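Local coordinates for protein acetamidase (PDB 2II1) that binds calcium ions and probably hydrolyses carbon-nitrogen bonds of linear amides, at residues G95-L99 / E191-C195; N155-D160 / N278-R284; F226-A230 / A242-M246. One frame throughout, in Å; residues are numbered along the deposited sequence.

Contact 1 of 3, residues G95-L99 / E191-C195; sequences GLGAL and EILIC
The type I beta turn from Glu191 to Ile194 meets the loop 95-99 through its carbonyl oxygens, first of all that of Ile192, which accepts from Ala98 N at 2.9 Å. This hydrogen bond is not straight, with 144° at the hydrogen. Beside this bond Gly97 CA turns a hydrogen on Leu193 O, 3.5 Å away, along an almost straight C-H...O path (163°). A side chain on Gly97 would point into the turn and collide with that same oxygen, and the positive phi also suits a residue without one. A water sits between Leu96 O (2.6 Å) and Leu193 O, in reach of both, and takes a weak bond from Leu99 N.

In the fold, this joins the connection between strands 87-92 and 107-114 to the one between strands 176-184 and 198-199. The second connection leads to Glu198, a calcium ligand, and the Ile194 side chain is itself about 8 Å from a bound calcium ion.

Apolar groups flank the polar centre. Ile192 has CG1 between the backbone N and the carbonyl carbon (chi1 65°), which brings its CD1 to 3.7 Å from Leu99 CD1, the two chains passing at a slant. At the branch point itself, Ile192 CB faces Ala98 CB at 4.0 Å. Ile194 reaches back with CD1, which touches the backbone at Gly97 N (3.8 Å) and the root of the neighbouring side chain at Leu96 CB (4.1 Å). Ser266 of the second subunit approaches the turn and bonds through OG to Cys195 O, while Thr243 of that subunit packs on Ile192.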
ATOM      1  N   GLY A  95      -6.800   4.743 -22.647  1.00 19.52           N
ATOM      2  CA  GLY A  95      -8.118   4.370 -22.092  1.00 18.29           C
ATOM      3  C   GLY A  95      -8.180   3.265 -21.048  1.00 16.71           C
ATOM      4  O   GLY A  95      -9.236   3.025 -20.467  1.00 11.62           O
ATOM      5  N   LEU A  96      -7.066   2.569 -20.792  1.00 19.53           N
ATOM      6  CA  LEU A  96      -7.032   1.511 -19.765  1.00 19.87           C
ATOM      7  C   LEU A  96      -5.970   1.765 -18.674  1.00 17.46           C
ATOM      8  O   LEU A  96      -4.902   2.315 -18.935  1.00 15.52           O
ATOM      9  CB  LEU A  96      -6.771   0.109 -20.364  1.00 23.34           C
ATOM     10  CG  LEU A  96      -7.766  -0.573 -21.310  1.00 25.11           C
ATOM     11  CD1 LEU A  96      -7.228  -1.960 -21.605  1.00 25.54           C
ATOM     12  CD2 LEU A  96      -9.186  -0.664 -20.741  1.00 22.55           C
ATOM     13  N   GLY A  97      -6.293   1.315 -17.465  1.00 15.74           N
ATOM     14  CA  GLY A  97      -5.402   1.383 -16.313  1.00 15.40           C
ATOM     15  C   GLY A  97      -5.317   2.787 -15.769  1.00 14.94           C
ATOM     16  O   GLY A  97      -5.964   3.698 -16.277  1.00 17.52           O
ATOM     17  N   ALA A  98      -4.496   2.952 -14.744  1.00 15.10           N
ATOM     18  CA  ALA A  98      -4.300   4.232 -14.066  1.00 14.48           C
ATOM     19  C   ALA A  98      -3.736   5.306 -14.980  1.00 11.66           C
ATOM     20  O   ALA A  98      -4.020   6.472 -14.779  1.00 11.60           O
ATOM     21  CB  ALA A  98      -3.367   4.055 -12.870  1.00 13.19           C
ATOM     22  N   LEU A  99      -2.905   4.915 -15.950  1.00 13.46           N
ATOM     23  CA  LEU A  99      -2.301   5.876 -16.904  1.00 13.14           C
ATOM     24  C   LEU A  99      -3.105   6.054 -18.206  1.00 13.64           C
ATOM     25  O   LEU A  99      -2.630   6.688 -19.145  1.00 13.99           O
ATOM     26  CB  LEU A  99      -0.854   5.471 -17.242  1.00 13.25           C
ATOM     27  CG  LEU A  99       0.114   5.565 -16.050  1.00 11.56           C
ATOM     28  CD1 LEU A  99       1.505   5.039 -16.433  1.00 18.81           C
ATOM     29  CD2 LEU A  99       0.182   6.994 -15.489  1.00  9.23           C
ATOM     30  N   GLU A 191      -0.544  -2.676  -9.833  1.00 11.44           N
ATOM     31  CA  GLU A 191      -0.684  -3.125 -11.240  1.00 14.01           C
ATOM     32  C   GLU A 191      -1.157  -1.959 -12.137  1.00 11.52           C
ATOM     33  O   GLU A 191      -2.079  -2.094 -12.954  1.00 11.61           O
ATOM     34  CB  GLU A 191      -1.670  -4.276 -11.321  1.00 11.95           C
ATOM     35  CG  GLU A 191      -1.535  -5.071 -12.603  1.00 17.01           C
ATOM     36  CD  GLU A 191      -2.538  -6.186 -12.710  1.00 15.83           C
ATOM     37  OE1 GLU A 191      -3.658  -6.011 -12.168  1.00 16.19           O
ATOM     38  OE2 GLU A 191      -2.201  -7.227 -13.340  1.00 12.19           O
ATOM     39  N   ILE A 192      -0.504  -0.808 -11.974  1.00 13.30           N
ATOM     40  CA  ILE A 192      -1.074   0.467 -12.423  1.00 11.22           C
ATOM     41  C   ILE A 192      -1.272   0.621 -13.938  1.00 11.54           C
ATOM     42  O   ILE A 192      -2.171   1.318 -14.346  1.00 12.05           O
ATOM     43  CB  ILE A 192      -0.331   1.726 -11.839  1.00  9.19           C
ATOM     44  CG1 ILE A 192       1.129   1.840 -12.334  1.00 14.74           C
ATOM     45  CG2 ILE A 192      -0.453   1.722 -10.320  1.00  7.59           C
ATOM     46  CD1 ILE A 192       1.303   2.520 -13.737  1.00 13.74           C
ATOM     47  N   LEU A 193      -0.457  -0.029 -14.752  1.00 11.57           N
ATOM     48  CA  LEU A 193      -0.612   0.092 -16.205  1.00 13.14           C
ATOM     49  C   LEU A 193      -1.870  -0.650 -16.697  1.00 14.36           C
ATOM     50  O   LEU A 193      -2.526  -0.179 -17.628  1.00 17.43           O
ATOM     51  CB  LEU A 193       0.648  -0.400 -16.934  1.00  8.59           C
ATOM     52  CG  LEU A 193       0.738  -0.313 -18.464  1.00  9.38           C
ATOM     53  CD1 LEU A 193       0.753   1.104 -18.872  1.00  9.60           C
ATOM     54  CD2 LEU A 193       1.950  -1.013 -19.009  1.00 10.66           C
ATOM     55  N   ILE A 194      -2.197  -1.769 -16.037  1.00 17.13           N
ATOM     56  CA  ILE A 194      -3.297  -2.731 -16.383  1.00 16.53           C
ATOM     57  C   ILE A 194      -2.802  -4.192 -16.313  1.00 14.11           C
ATOM     58  O   ILE A 194      -3.574  -5.126 -16.140  1.00 14.36           O
ATOM     59  CB  ILE A 194      -4.004  -2.470 -17.780  1.00 18.84           C
ATOM     60  CG1 ILE A 194      -5.361  -3.202 -17.870  1.00 21.88           C
ATOM     61  CG2 ILE A 194      -3.062  -2.815 -18.966  1.00 15.08           C
ATOM     62  CD1 ILE A 194      -6.526  -2.472 -17.174  1.00 15.66           C
ATOM     63  N   CYS A 195      -1.504  -4.405 -16.407  1.00 16.14           N
ATOM     64  CA  CYS A 195      -1.016  -5.764 -16.430  1.00 13.82           C
ATOM     65  C   CYS A 195       0.295  -5.888 -15.661  1.00 12.49           C
ATOM     66  O   CYS A 195       0.963  -4.879 -15.368  1.00 13.39           O
ATOM     67  CB  CYS A 195      -0.830  -6.166 -17.894  1.00 15.15           C
ATOM     68  SG  CYS A 195       0.347  -5.148 -18.821  1.00 18.27           S
TER
HETATM   69  O   HOH W   1      -2.636   2.820 -17.710  1.00 16.32           O

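Contact 2 of 3, residues N155-D160 / N278-R284; sequences NLDTKD and NPLKTAR. With CA (calcium ion), chain E.
Asp160 OD2 is gripped by two nitrogens of Arg284, NE at 2.9 Å and NH2 at 2.7 Å, a side-on salt bridge onto a single oxygen. OD2 lies near the guanidinium plane; NE meets its anti lone pair, whereas NH2 comes from above the carboxylate plane. The Arg284 chain runs extended from CG to NE, past Thr158, whose CG2 lies over one guanidinium face, 3.7 Å from Arg284 NE. NH2 has a second acid partner in Asp189.

At the other end Asn278 leans over Asn155, their amides stacked with planes 27° apart. Asn278 ND2 gives a nearly straight bond (174°) to Asp157 OD2 at 3.0 Å, and a weak one to Asn155 O, so the amide is fixed in rotation. Its OD1 takes a bond at 2.6 Å from a water that also accepts from Asn155 ND2; that nitrogen donates to Gly147 O as well.

The same water binds the calcium ion. Asn155 OD1 binds it at 2.3 Å and Asp157 with both carboxylate oxygens, a second water and Asp182 completing the set: Asn278 is thus a second-shell residue that probably helps to position ligands of one ion of a two-calcium site.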
ATOM      1  N   ASN A 155      -9.893 -12.258  -9.773  1.00 10.81           N
ATOM      2  CA  ASN A 155      -8.830 -11.385 -10.284  1.00 10.23           C
ATOM      3  C   ASN A 155      -8.273 -10.437  -9.198  1.00 10.95           C
ATOM      4  O   ASN A 155      -8.536  -9.227  -9.188  1.00  8.08           O
ATOM      5  CB  ASN A 155      -9.352 -10.623 -11.484  1.00 11.97           C
ATOM      6  CG  ASN A 155      -8.262 -10.115 -12.370  1.00 16.43           C
ATOM      7  OD1 ASN A 155      -7.072 -10.450 -12.208  1.00  9.40           O
ATOM      8  ND2 ASN A 155      -8.646  -9.275 -13.310  1.00 15.16           N
ATOM      9  N   LEU A 156      -7.533 -11.041  -8.263  1.00 10.61           N
ATOM     10  CA  LEU A 156      -7.052 -10.353  -7.047  1.00 14.16           C
ATOM     11  C   LEU A 156      -5.782  -9.555  -7.315  1.00 15.18           C
ATOM     12  O   LEU A 156      -5.504  -8.585  -6.603  1.00 18.04           O
ATOM     13  CB  LEU A 156      -6.770 -11.384  -5.917  1.00 15.56           C
ATOM     14  CG  LEU A 156      -7.958 -12.114  -5.267  1.00 13.05           C
ATOM     15  CD1 LEU A 156      -7.569 -13.159  -4.233  1.00  8.52           C
ATOM     16  CD2 LEU A 156      -8.934 -11.136  -4.610  1.00  7.53           C
ATOM     17  N   ASP A 157      -5.008  -9.987  -8.324  1.00 11.54           N
ATOM     18  CA  ASP A 157      -3.690  -9.425  -8.611  1.00 12.62           C
ATOM     19  C   ASP A 157      -2.920  -8.975  -7.363  1.00 11.30           C
ATOM     20  O   ASP A 157      -2.539  -7.809  -7.217  1.00 13.03           O
ATOM     21  CB  ASP A 157      -3.799  -8.336  -9.687  1.00 12.92           C
ATOM     22  CG  ASP A 157      -4.237  -8.897 -11.025  1.00 13.70           C
ATOM     23  OD1 ASP A 157      -3.909 -10.072 -11.316  1.00 15.88           O
ATOM     24  OD2 ASP A 157      -4.899  -8.181 -11.796  1.00 11.40           O
ATOM     25  N   THR A 158      -2.676  -9.949  -6.484  1.00 13.83           N
ATOM     26  CA  THR A 158      -2.010  -9.744  -5.199  1.00 11.50           C
ATOM     27  C   THR A 158      -0.656 -10.424  -5.282  1.00 12.20           C
ATOM     28  O   THR A 158      -0.564 -11.653  -5.459  1.00 11.13           O
ATOM     29  CB  THR A 158      -2.923 -10.290  -4.039  1.00 11.26           C
ATOM     30  OG1 THR A 158      -4.096  -9.478  -3.963  1.00 12.34           O
ATOM     31  CG2 THR A 158      -2.248 -10.292  -2.678  1.00  9.36           C
ATOM     32  N   LYS A 159       0.403  -9.624  -5.172  1.00 13.54           N
ATOM     33  CA  LYS A 159       1.762 -10.098  -5.397  1.00 13.54           C
ATOM     34  C   LYS A 159       2.287 -11.004  -4.289  1.00 12.16           C
ATOM     35  O   LYS A 159       3.291 -11.703  -4.467  1.00 11.35           O
ATOM     36  CB  LYS A 159       2.735  -8.918  -5.678  1.00 13.80           C
ATOM     37  CG  LYS A 159       3.257  -8.164  -4.450  1.00 12.04           C
ATOM     38  CD  LYS A 159       4.258  -7.085  -4.831  1.00 13.45           C
ATOM     39  CE  LYS A 159       4.731  -6.348  -3.591  1.00 16.56           C
ATOM     40  NZ  LYS A 159       5.783  -5.318  -3.838  1.00 21.31           N
ATOM     41  N   ASP A 160       1.607 -11.010  -3.151  1.00 13.57           N
ATOM     42  CA  ASP A 160       1.978 -11.911  -2.056  1.00 10.96           C
ATOM     43  C   ASP A 160       1.463 -13.335  -2.285  1.00 11.82           C
ATOM     44  O   ASP A 160       1.837 -14.264  -1.557  1.00  9.69           O
ATOM     45  CB  ASP A 160       1.486 -11.350  -0.716  1.00 10.82           C
ATOM     46  CG  ASP A 160       2.302 -10.143  -0.264  1.00 14.05           C
ATOM     47  OD1 ASP A 160       3.535 -10.257  -0.235  1.00 13.39           O
ATOM     48  OD2 ASP A 160       1.726  -9.081   0.057  1.00 12.86           O
ATOM     49  N   ASN A 278      -8.756  -3.366 -12.103  1.00 11.80           N
ATOM     50  CA  ASN A 278      -9.798  -4.343 -12.439  1.00 13.53           C
ATOM     51  C   ASN A 278     -11.171  -3.750 -12.105  1.00 12.86           C
ATOM     52  O   ASN A 278     -11.228  -2.703 -11.442  1.00 12.61           O
ATOM     53  CB  ASN A 278      -9.519  -5.674 -11.724  1.00 11.32           C
ATOM     54  CG  ASN A 278      -8.208  -6.301 -12.167  1.00 12.81           C
ATOM     55  OD1 ASN A 278      -7.766  -6.123 -13.324  1.00  5.65           O
ATOM     56  ND2 ASN A 278      -7.564  -7.033 -11.251  1.00  6.95           N
ATOM     57  N   PRO A 279     -12.278  -4.364 -12.610  1.00 13.72           N
ATOM     58  CA  PRO A 279     -13.607  -3.816 -12.346  1.00 13.00           C
ATOM     59  C   PRO A 279     -13.938  -3.651 -10.871  1.00 12.09           C
ATOM     60  O   PRO A 279     -14.747  -2.787 -10.512  1.00  7.58           O
ATOM     61  CB  PRO A 279     -14.541  -4.809 -13.025  1.00 13.36           C
ATOM     62  CG  PRO A 279     -13.717  -5.381 -14.109  1.00 15.65           C
ATOM     63  CD  PRO A 279     -12.361  -5.522 -13.513  1.00 13.85           C
ATOM     64  N   LEU A 280     -13.313  -4.452 -10.017  1.00  9.94           N
ATOM     65  CA  LEU A 280     -13.271  -4.113  -8.614  1.00  8.54           C
ATOM     66  C   LEU A 280     -11.794  -3.937  -8.251  1.00 10.07           C
ATOM     67  O   LEU A 280     -10.909  -4.550  -8.857  1.00 13.67           O
ATOM     68  CB  LEU A 280     -14.050  -5.124  -7.731  1.00  9.06           C
ATOM     69  CG  LEU A 280     -15.576  -5.265  -7.926  1.00 11.93           C
ATOM     70  CD1 LEU A 280     -16.237  -6.003  -6.770  1.00 15.49           C
ATOM     71  CD2 LEU A 280     -16.197  -3.922  -8.069  1.00 14.01           C
ATOM     72  N   LYS A 281     -11.539  -3.020  -7.327  1.00 10.21           N
ATOM     73  CA  LYS A 281     -10.199  -2.744  -6.825  1.00  9.98           C
ATOM     74  C   LYS A 281      -9.934  -3.650  -5.589  1.00  6.52           C
ATOM     75  O   LYS A 281     -10.848  -4.020  -4.865  1.00  5.72           O
ATOM     76  CB  LYS A 281     -10.052  -1.249  -6.463  1.00 10.50           C
ATOM     77  CG  LYS A 281     -10.687  -0.249  -7.435  1.00 17.04           C
ATOM     78  CD  LYS A 281     -10.057  -0.308  -8.802  1.00 21.16           C
ATOM     79  CE  LYS A 281     -10.827   0.549  -9.827  1.00 25.37           C
ATOM     80  NZ  LYS A 281     -10.508   0.102 -11.237  1.00 18.80           N
ATOM     81  N   THR A 282      -8.681  -4.003  -5.336  1.00  9.59           N
ATOM     82  CA  THR A 282      -8.365  -4.936  -4.247  1.00  8.93           C
ATOM     83  C   THR A 282      -7.301  -4.336  -3.343  1.00  7.54           C
ATOM     84  O   THR A 282      -6.351  -3.756  -3.825  1.00 12.24           O
ATOM     85  CB  THR A 282      -7.868  -6.263  -4.785  1.00 12.00           C
ATOM     86  OG1 THR A 282      -8.852  -6.802  -5.668  1.00 11.51           O
ATOM     87  CG2 THR A 282      -7.588  -7.261  -3.642  1.00  5.41           C
ATOM     88  N   ALA A 283      -7.487  -4.500  -2.038  1.00  8.40           N
ATOM     89  CA  ALA A 283      -6.603  -3.997  -0.982  1.00  9.95           C
ATOM     90  C   ALA A 283      -6.390  -5.115   0.008  1.00 11.67           C
ATOM     91  O   ALA A 283      -7.195  -6.073   0.052  1.00 12.24           O
ATOM     92  CB  ALA A 283      -7.229  -2.801  -0.288  1.00  9.83           C
ATOM     93  N   ARG A 284      -5.298  -5.034   0.771  1.00 11.45           N
ATOM     94  CA  ARG A 284      -5.050  -6.001   1.869  1.00 13.26           C
ATOM     95  C   ARG A 284      -4.496  -5.355   3.112  1.00 13.95           C
ATOM     96  O   ARG A 284      -3.663  -4.455   3.031  1.00 14.13           O
ATOM     97  CB  ARG A 284      -4.150  -7.194   1.460  1.00 12.26           C
ATOM     98  CG  ARG A 284      -2.782  -6.869   0.934  1.00 15.68           C
ATOM     99  CD  ARG A 284      -2.281  -7.968  -0.006  1.00 15.83           C
ATOM    100  NE  ARG A 284      -0.847  -7.800  -0.283  1.00 18.94           N
ATOM    101  CZ  ARG A 284      -0.335  -6.928  -1.145  1.00 14.12           C
ATOM    102  NH1 ARG A 284      -1.117  -6.133  -1.847  1.00  7.24           N
ATOM    103  NH2 ARG A 284       0.978  -6.828  -1.305  1.00  9.22           N
TER
HETATM  104 CA    CA E 400      -5.141  -9.943 -13.433  1.00 15.04          CA
HETATM  105  O   HOH W   2      -6.236  -8.054 -14.282  1.00 14.95           O
HETATM  106  O   HOH W   3      -3.267  -9.155 -14.811  1.00 22.75           O

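Contact 3 of 3, residues F226-A230 / A242-M246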
ATOM      1  N   PHE A 226       0.279 -12.264   8.156  1.00 10.21           N
ATOM      2  CA  PHE A 226      -1.046 -12.723   7.809  1.00 10.83           C
ATOM      3  C   PHE A 226      -1.767 -11.504   7.219  1.00  9.49           C
ATOM      4  O   PHE A 226      -1.554 -10.372   7.661  1.00  7.94           O
ATOM      5  CB  PHE A 226      -1.764 -13.260   9.057  1.00 13.14           C
ATOM      6  CG  PHE A 226      -3.190 -13.602   8.815  1.00 10.49           C
ATOM      7  CD1 PHE A 226      -3.525 -14.788   8.185  1.00 14.96           C
ATOM      8  CD2 PHE A 226      -4.192 -12.711   9.144  1.00 17.24           C
ATOM      9  CE1 PHE A 226      -4.835 -15.060   7.897  1.00 15.78           C
ATOM     10  CE2 PHE A 226      -5.502 -13.004   8.874  1.00 16.62           C
ATOM     11  CZ  PHE A 226      -5.820 -14.159   8.258  1.00 10.54           C
HETATM   12  N   MSE A 227      -2.562 -11.721   6.180  1.00  7.74           N
HETATM   13  CA  MSE A 227      -3.275 -10.610   5.548  1.00 11.01           C
HETATM   14  C   MSE A 227      -4.679 -10.937   5.192  1.00  9.47           C
HETATM   15  O   MSE A 227      -4.946 -11.996   4.642  1.00  8.20           O
HETATM   16  CB  MSE A 227      -2.596 -10.218   4.244  1.00 11.61           C
HETATM   17  CG  MSE A 227      -1.116 -10.203   4.347  1.00 14.02           C
HETATM   18 SE   MSE A 227      -0.375  -9.548   2.687  0.75 21.50          SE
HETATM   19  CE  MSE A 227       1.456 -10.160   3.071  1.00 13.68           C
ATOM     20  N   THR A 228      -5.555  -9.974   5.456  1.00 11.69           N
ATOM     21  CA  THR A 228      -6.931  -9.999   5.002  1.00 10.92           C
ATOM     22  C   THR A 228      -7.073  -9.211   3.684  1.00  8.83           C
ATOM     23  O   THR A 228      -6.529  -8.129   3.525  1.00 11.56           O
ATOM     24  CB  THR A 228      -7.920  -9.504   6.099  1.00  9.05           C
ATOM     25  OG1 THR A 228      -7.543  -8.206   6.584  1.00  8.41           O
ATOM     26  CG2 THR A 228      -7.939 -10.517   7.279  1.00 11.99           C
ATOM     27  N   ILE A 229      -7.789  -9.803   2.747  1.00  9.55           N
ATOM     28  CA  ILE A 229      -8.040  -9.239   1.420  1.00 10.77           C
ATOM     29  C   ILE A 229      -9.531  -8.848   1.211  1.00 10.34           C
ATOM     30  O   ILE A 229     -10.468  -9.612   1.539  1.00  8.46           O
ATOM     31  CB  ILE A 229      -7.617 -10.253   0.336  1.00  6.76           C
ATOM     32  CG1 ILE A 229      -6.146 -10.618   0.500  1.00  8.92           C
ATOM     33  CG2 ILE A 229      -7.805  -9.659  -1.043  1.00  8.15           C
ATOM     34  CD1 ILE A 229      -5.725 -11.822  -0.278  1.00 13.06           C
ATOM     35  N   ALA A 230      -9.753  -7.671   0.636  1.00  8.38           N
ATOM     36  CA  ALA A 230     -11.094  -7.271   0.251  1.00  9.96           C
ATOM     37  C   ALA A 230     -11.100  -6.554  -1.089  1.00  6.41           C
ATOM     38  O   ALA A 230     -10.144  -5.857  -1.444  1.00  8.08           O
ATOM     39  CB  ALA A 230     -11.751  -6.408   1.339  1.00 10.23           C
ATOM     40  N   ALA A 242     -10.919  -4.388   3.955  1.00 10.17           N
ATOM     41  CA  ALA A 242      -9.782  -5.221   4.376  1.00  9.90           C
ATOM     42  C   ALA A 242      -9.400  -4.987   5.828  1.00 10.59           C
ATOM     43  O   ALA A 242      -8.992  -5.925   6.548  1.00  9.52           O
ATOM     44  CB  ALA A 242      -8.522  -4.985   3.482  1.00 11.37           C
ATOM     45  N   THR A 243      -9.430  -3.715   6.206  1.00  8.44           N
ATOM     46  CA  THR A 243      -9.080  -3.260   7.534  1.00 11.01           C
ATOM     47  C   THR A 243     -10.096  -3.771   8.578  1.00  9.07           C
ATOM     48  O   THR A 243      -9.710  -4.296   9.617  1.00  8.41           O
ATOM     49  CB  THR A 243      -8.950  -1.698   7.581  1.00  8.87           C
ATOM     50  OG1 THR A 243      -8.009  -1.277   6.584  1.00  7.16           O
ATOM     51  CG2 THR A 243      -8.503  -1.222   8.963  1.00  7.01           C
ATOM     52  N   LYS A 244     -11.379  -3.609   8.301  1.00 10.13           N
ATOM     53  CA  LYS A 244     -12.422  -4.101   9.198  1.00 12.30           C
ATOM     54  C   LYS A 244     -12.423  -5.609   9.371  1.00 11.96           C
ATOM     55  O   LYS A 244     -12.766  -6.079  10.447  1.00 11.53           O
ATOM     56  CB  LYS A 244     -13.785  -3.625   8.736  1.00 12.92           C
ATOM     57  CG  LYS A 244     -13.974  -2.129   9.043  1.00 23.67           C
ATOM     58  CD  LYS A 244     -15.341  -1.614   8.610  1.00 25.88           C
ATOM     59  CE  LYS A 244     -15.576  -0.177   9.072  1.00 23.50           C
ATOM     60  NZ  LYS A 244     -17.036   0.147   9.087  1.00 25.67           N
ATOM     61  N   ASN A 245     -12.040  -6.344   8.322  1.00  9.75           N
ATOM     62  CA  ASN A 245     -11.890  -7.827   8.369  1.00 10.03           C
ATOM     63  C   ASN A 245     -10.792  -8.298   9.324  1.00 10.11           C
ATOM     64  O   ASN A 245     -10.958  -9.278  10.081  1.00 12.45           O
ATOM     65  CB  ASN A 245     -11.606  -8.397   6.979  1.00  8.19           C
ATOM     66  CG  ASN A 245     -12.805  -8.323   6.044  1.00 11.18           C
ATOM     67  OD1 ASN A 245     -13.863  -7.840   6.425  1.00  7.68           O
ATOM     68  ND2 ASN A 245     -12.635  -8.824   4.809  1.00  5.26           N
HETATM   69  N   MSE A 246      -9.672  -7.603   9.286  1.00  8.16           N
HETATM   70  CA  MSE A 246      -8.604  -7.853  10.255  1.00  9.72           C
HETATM   71  C   MSE A 246      -9.086  -7.522  11.666  1.00  7.36           C
HETATM   72  O   MSE A 246      -8.987  -8.331  12.584  1.00 11.26           O
HETATM   73  CB  MSE A 246      -7.347  -7.044   9.902  1.00  8.61           C
HETATM   74  CG  MSE A 246      -6.160  -7.398  10.780  1.00 11.99           C
HETATM   75 SE   MSE A 246      -5.630  -9.289  10.627  0.75 17.74          SE
HETATM   76  CE  MSE A 246      -4.756  -8.954   8.933  1.00  4.22           C
TER
HETATM   77  O   HOH W   4     -10.489 -10.769   4.584  1.00 13.62           O
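The Phe226 ring has the selenium of selenomethionine Met246 at its edge, in the ring plane, with SE 5.2 Å from the ring centroid: a Met-aromatic contact. Met246 CE also touches the ring, 3.8 Å from Phe226 CD2. Other rings gather here too, Phe292 meeting Phe226 edge-to-face and Phe215 with its plane at about 55°. Met246 is bent at chi2 and chi3, which folds its methyl back against the strand, where CE lies 3.7 Å from Thr228 N.

The second flat group, the Asn245 amide, gives ND2 to a water at 2.9 Å that also sits by Ile229 O, while OD1 bonds to Gln241 one turn earlier.

All this belongs to a strand followed directly by a helix: strand 225-232 leads into helix 235-253, which doubles back over the sheet, the two short axes 7.1 Å apart at 134°.

Thr228 OG1 lies between the backbone N and the carbonyl carbon (chi1 54°), and from there donates at 2.7 Å to Ala242 O, a helix carbonyl that also accepts from Met246 N. A valine here would remove the hydroxyl and probably leave Ala242 O without its strand partner, with a methyl pressed toward that oxygen. Further along, the helix comes close at Ala230, whose CB is 3.4 Å from Ala242 N, consistent with the small side chain there.

In the fold
From the N terminus, residues 95-99 wait for 191-195 to close contact 1, and 155-160 passes within that span before pairing with 278-284, so contacts 1 and 2 cross. Contact 3, a short strand-to-helix closure, nests wholly inside the loop shut by contact 2. Contacts 1 and 2 touch beside the calcium site, where the carboxylates of Glu191 and Asp157 come close. Contacts 2 and 3 share a sheet: strands 281-288 and 225-232 are neighbours, probably linked there by Ala283 N to Ala230 O. Contacts 1 and 3 stay apart within the chain, yet both face the second subunit, Thr243 and Lys244 packing on its Ile192 and Ala98.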